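Local coordinates for SCARECROW-LIKE protein 7 (Oryza sativa Japonica Group, PDB 5HYZ) that probably acts as a transcription factor in plant development and abiotic stress resistance, binding DNA through its GRAS domain, at residues A97-L102 against P327-A332; E103-A108 against S233-T238. One frame throughout, in Å; residues are numbered along the deposited sequence.

In the fold
Helix 89-104 of the GRAS domain carries the first partner of both contacts, interaction 1 using 97-102 and interaction 2 the helix end and turn that follow. From there the chain builds much of the central sheet. It returns at 233-238, which leads into strand 236-242, and so closes interaction 2 over 124 intervening residues. It then runs on past strand 325-326 to the loop 327-332, which closes the wider circuit of interaction 1 over 224 residues. The narrower circuit thus lies wholly within the wider one. The centres of the two contacts are about 11 Å apart. Together they tie the helix to a strand of the sheet and to the SAW-region loop leading into helix 332-339.

Interaction 1 (A97-L102 against P327-A332); sequences ANQAIL and PLSNYA
Gln99 and Ser329 meet through their aliphatic parts, Gln99 CG lying 3.6 Å from Ser329 CB. With CG anti to the backbone N (chi1 -171°), the glutamine chain leaves helix 89-104 toward the loop, and a bend at chi2 (65°) turns the amide toward Glu103, one turn further on. A long, flexible residue suits this place because its CG methylene packs on the serine while its amide bonds to Glu103. The second apolar touch is light: the Leu328 CD2 methyl comes to 4.1 Å from Ala100 CB, a residue small enough to let the loop pass close. Both side chains also rest on Ala373 of strand 366-374.

The polar interactions work within the loop or through the next turn of the helix. Ser329 OG accepts from Tyr331 N at 2.7 Å with an N-H...O angle of 157°, an ST turn that shapes the loop just before helix 332-339, whose N-cap is Tyr331. The same hydroxyl is hydrogen-bonded to Glu103 OE2, which Gln99 NE2 also reaches. At the loop's end, Tyr331 OH is hydrogen-bonded to Lys138 NZ of the second subunit, linking this corner to the homodimer interface.

No hydrogen bond joins 97-102 directly to 327-332. Carbon atoms make the direct touch, while Glu103 carries the polar link: Ser329 ties it to the loop, Gln99 steadies it from the same helix, and both probably favour its charged form.

Interaction 2 (E103-A108 against S233-T238); sequences EATGAA and SPAVVT
Ala104 and Val236 bring together a helix end and the N-terminal side of a strand in the Rossmann-like part of the GRAS domain, where helix 89-104 packs on a sheet in which strand 236-242 runs parallel to strand 202-208. The fit is close: Ala104 CB lies 3.5 Å from Val236 CB and 3.6 Å from Val236 CG1. Alanine suits the spot because one methyl lets the last turn of the helix come down close on the valine side chain. Arg375, at the C terminus, also touches this methyl.

The valine conformation explains the meeting. At chi1 70°, CG1 sits in the crowded position between the backbone N and the carbonyl carbon, while CG2 is anti to the N. CG1 thus joins CB in facing the alanine, and also packs on Ile101 one turn earlier in the helix. A beta-branched residue is well placed here, since the backbone of Val236 is extended and its branched side chain offers both CB and CG1 to the helix.

Ala235 sits beside the helix terminus, its CB 3.9 Å from Ala104 O and 4.3 Å from Ala104 CB. A small residue suits this position, since its single methyl has to meet the carbonyl oxygen and methyl of Ala104 as well as the methyl of Thr105. Its backbone oxygen is bonded by Arg375 NH2.

Thr105 leaves the helix and opens a type I turn ending at Ala108, closed by Ala108 N to Thr105 O at 3.0 Å. Its two branches divide the work. A chi1 of 55° lets the hydroxyl OG1 reach back to Ile101 O, a carbonyl of the final turn, whereas the other branch faces the strand side, with the methyl CG2 4.2 Å from Ala235 CB.

Interaction 1 (A97-L102 against P327-A332)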
loop_
_atom_site.group_PDB
_atom_site.type_symbol
_atom_site.label_atom_id
_atom_site.label_comp_id
_atom_site.label_asym_id
_atom_site.label_seq_id
_atom_site.Cartn_x
_atom_site.Cartn_y
_atom_site.Cartn_z
ATOM N N ALA A 97 -11.116 9.112 6.821
ATOM C CA ALA A 97 -11.712 9.193 8.149
ATOM C C ALA A 97 -10.668 9.601 9.230
ATOM O O ALA A 97 -10.930 10.467 10.085
ATOM C CB ALA A 97 -12.345 7.851 8.501
ATOM N N ASN A 98 -9.484 8.973 9.175
ATOM C CA ASN A 98 -8.467 9.265 10.177
ATOM C C ASN A 98 -8.028 10.704 10.136
ATOM O O ASN A 98 -7.758 11.311 11.169
ATOM C CB ASN A 98 -7.228 8.356 9.986
ATOM C CG ASN A 98 -7.448 6.955 10.498
ATOM O OD1 ASN A 98 -8.505 6.672 11.069
ATOM N ND2 ASN A 98 -6.435 6.068 10.344
ATOM N N GLN A 99 -7.915 11.264 8.932
ATOM C CA GLN A 99 -7.513 12.652 8.848
ATOM C C GLN A 99 -8.542 13.543 9.528
ATOM O O GLN A 99 -8.180 14.491 10.273
ATOM C CB GLN A 99 -7.295 13.017 7.344
ATOM C CG GLN A 99 -6.670 14.392 7.154
ATOM C CD GLN A 99 -5.237 14.428 7.737
ATOM O OE1 GLN A 99 -4.481 13.433 7.650
ATOM N NE2 GLN A 99 -4.872 15.561 8.365
ATOM N N ALA A 100 -9.823 13.233 9.306
ATOM C CA ALA A 100 -10.890 14.012 9.997
ATOM C C ALA A 100 -10.848 13.858 11.528
ATOM O O ALA A 100 -11.031 14.844 12.253
ATOM C CB ALA A 100 -12.248 13.600 9.511
ATOM N N ILE A 101 -10.573 12.630 12.000
ATOM C CA ILE A 101 -10.458 12.433 13.455
ATOM C C ILE A 101 -9.270 13.232 14.022
ATOM O O ILE A 101 -9.343 13.846 15.071
ATOM C CB ILE A 101 -10.296 10.945 13.734
ATOM C CG1 ILE A 101 -11.618 10.249 13.331
ATOM C CG2 ILE A 101 -9.965 10.724 15.224
ATOM C CD1 ILE A 101 -11.530 8.652 13.280
ATOM N N LEU A 102 -8.147 13.184 13.293
ATOM C CA LEU A 102 -6.925 13.868 13.745
ATOM C C LEU A 102 -7.166 15.336 13.886
ATOM O O LEU A 102 -6.750 15.954 14.864
ATOM C CB LEU A 102 -5.776 13.577 12.747
ATOM C CG LEU A 102 -4.387 14.069 13.144
ATOM C CD1 LEU A 102 -3.909 13.090 14.155
ATOM C CD2 LEU A 102 -3.411 14.069 11.984
ATOM N N PRO A 327 -16.399 20.120 7.224
ATOM C CA PRO A 327 -15.562 20.033 5.992
ATOM C C PRO A 327 -14.390 19.103 6.138
ATOM O O PRO A 327 -13.779 19.059 7.192
ATOM C CB PRO A 327 -15.034 21.466 5.800
ATOM C CG PRO A 327 -15.956 22.320 6.569
ATOM C CD PRO A 327 -16.459 21.492 7.765
ATOM N N LEU A 328 -14.075 18.326 5.105
ATOM C CA LEU A 328 -12.889 17.503 5.231
ATOM C C LEU A 328 -11.633 18.401 5.032
ATOM O O LEU A 328 -11.713 19.517 4.509
ATOM C CB LEU A 328 -12.915 16.350 4.243
ATOM C CG LEU A 328 -14.041 15.343 4.496
ATOM C CD1 LEU A 328 -14.170 14.264 3.368
ATOM C CD2 LEU A 328 -13.914 14.655 5.866
ATOM N N SER A 329 -10.526 17.861 5.511
ATOM C CA SER A 329 -9.234 18.489 5.552
ATOM C C SER A 329 -8.917 19.017 4.211
ATOM O O SER A 329 -9.169 18.380 3.146
ATOM C CB SER A 329 -8.163 17.469 5.950
ATOM O OG SER A 329 -6.871 17.961 5.778
ATOM N N ASN A 330 -8.224 20.122 4.308
ATOM C CA ASN A 330 -7.524 20.674 3.197
ATOM C C ASN A 330 -6.569 19.705 2.519
ATOM O O ASN A 330 -6.210 19.952 1.363
ATOM C CB ASN A 330 -6.733 21.891 3.709
ATOM C CG ASN A 330 -7.647 22.952 4.323
ATOM O OD1 ASN A 330 -8.860 22.866 4.193
ATOM N ND2 ASN A 330 -7.060 23.945 5.013
ATOM N N TYR A 331 -6.078 18.707 3.298
ATOM C CA TYR A 331 -5.163 17.681 2.850
ATOM C C TYR A 331 -5.809 16.296 2.676
ATOM O O TYR A 331 -5.117 15.284 2.689
ATOM C CB TYR A 331 -4.002 17.562 3.844
ATOM C CG TYR A 331 -3.402 18.924 4.145
ATOM C CD1 TYR A 331 -2.828 19.694 3.126
ATOM C CD2 TYR A 331 -3.465 19.453 5.401
ATOM C CE1 TYR A 331 -2.322 20.991 3.380
ATOM C CE2 TYR A 331 -2.943 20.736 5.671
ATOM C CZ TYR A 331 -2.380 21.495 4.657
ATOM O OH TYR A 331 -1.853 22.777 4.880
ATOM N N ALA A 332 -7.132 16.253 2.491
ATOM C CA ALA A 332 -7.802 14.974 2.228
ATOM C C ALA A 332 -7.735 14.632 0.769
ATOM O O ALA A 332 -7.565 13.463 0.419
ATOM C CB ALA A 332 -9.269 15.021 2.702
#

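Interaction 2 (E103-A108 against S233-T238)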
loop_
_atom_site.group_PDB
_atom_site.type_symbol
_atom_site.label_atom_id
_atom_site.label_comp_id
_atom_site.label_asym_id
_atom_site.label_seq_id
_atom_site.Cartn_x
_atom_site.Cartn_y
_atom_site.Cartn_z
ATOM N N GLU A 103 -7.840 15.912 12.899
ATOM C CA GLU A 103 -8.100 17.325 12.966
ATOM C C GLU A 103 -9.135 17.704 14.015
ATOM O O GLU A 103 -8.979 18.719 14.695
ATOM C CB GLU A 103 -8.537 17.809 11.605
ATOM C CG GLU A 103 -7.260 17.764 10.723
ATOM C CD GLU A 103 -7.522 18.120 9.240
ATOM O OE1 GLU A 103 -8.658 18.517 8.900
ATOM O OE2 GLU A 103 -6.593 17.949 8.421
ATOM N N ALA A 104 -10.169 16.888 14.158
ATOM C CA ALA A 104 -11.207 17.202 15.167
ATOM C C ALA A 104 -10.720 17.129 16.599
ATOM O O ALA A 104 -11.284 17.759 17.494
ATOM C CB ALA A 104 -12.422 16.260 14.983
ATOM N N THR A 105 -9.692 16.335 16.852
ATOM C CA THR A 105 -9.310 15.996 18.225
ATOM C C THR A 105 -7.960 16.613 18.596
ATOM O O THR A 105 -7.406 16.303 19.632
ATOM C CB THR A 105 -9.214 14.500 18.457
ATOM O OG1 THR A 105 -8.328 13.889 17.517
ATOM C CG2 THR A 105 -10.602 13.843 18.279
ATOM N N GLY A 106 -7.473 17.532 17.766
ATOM C CA GLY A 106 -6.191 18.172 18.017
ATOM C C GLY A 106 -6.015 18.842 19.366
ATOM O O GLY A 106 -4.925 18.769 19.916
ATOM N N ALA A 107 -7.067 19.465 19.904
ATOM C CA ALA A 107 -6.971 20.193 21.170
ATOM C C ALA A 107 -7.093 19.265 22.372
ATOM O O ALA A 107 -6.975 19.695 23.513
ATOM C CB ALA A 107 -8.040 21.246 21.249
ATOM N N ALA A 108 -7.336 17.982 22.130
ATOM C CA ALA A 108 -7.522 17.054 23.253
ATOM C C ALA A 108 -6.237 16.329 23.593
ATOM O O ALA A 108 -5.548 15.870 22.677
ATOM C CB ALA A 108 -8.607 16.020 22.899
ATOM N N SER A 233 -21.331 12.800 22.904
ATOM C CA SER A 233 -20.881 14.152 22.576
ATOM C C SER A 233 -19.570 14.133 21.751
ATOM O O SER A 233 -18.585 14.749 22.143
ATOM C CB SER A 233 -20.644 14.994 23.826
ATOM O OG SER A 233 -21.856 15.163 24.515
ATOM N N PRO A 234 -19.577 13.401 20.641
ATOM C CA PRO A 234 -18.309 13.271 19.883
ATOM C C PRO A 234 -17.833 14.568 19.272
ATOM O O PRO A 234 -18.587 15.435 18.790
ATOM C CB PRO A 234 -18.675 12.215 18.803
ATOM C CG PRO A 234 -20.220 12.304 18.692
ATOM C CD PRO A 234 -20.682 12.624 20.060
ATOM N N ALA A 235 -16.510 14.700 19.231
ATOM C CA ALA A 235 -15.870 15.776 18.512
ATOM C C ALA A 235 -16.121 15.645 17.040
ATOM O O ALA A 235 -16.140 16.663 16.286
ATOM C CB ALA A 235 -14.346 15.747 18.798
ATOM N N VAL A 236 -16.251 14.380 16.571
ATOM C CA VAL A 236 -16.544 14.107 15.166
ATOM C C VAL A 236 -17.092 12.672 15.041
ATOM O O VAL A 236 -16.776 11.792 15.846
ATOM C CB VAL A 236 -15.244 14.278 14.272
ATOM C CG1 VAL A 236 -14.231 13.149 14.562
ATOM C CG2 VAL A 236 -15.628 14.287 12.777
ATOM N N VAL A 237 -17.898 12.455 14.018
ATOM C CA VAL A 237 -18.400 11.162 13.628
ATOM C C VAL A 237 -18.041 10.981 12.179
ATOM O O VAL A 237 -18.375 11.843 11.323
ATOM C CB VAL A 237 -19.943 11.088 13.767
ATOM C CG1 VAL A 237 -20.447 9.701 13.258
ATOM C CG2 VAL A 237 -20.382 11.316 15.237
ATOM N N THR A 238 -17.332 9.907 11.870
ATOM C CA THR A 238 -16.959 9.671 10.497
ATOM C C THR A 238 -17.807 8.582 9.904
ATOM O O THR A 238 -18.137 7.588 10.568
ATOM C CB THR A 238 -15.455 9.290 10.371
ATOM O OG1 THR A 238 -15.136 8.344 11.396
ATOM C CG2 THR A 238 -14.618 10.522 10.664
#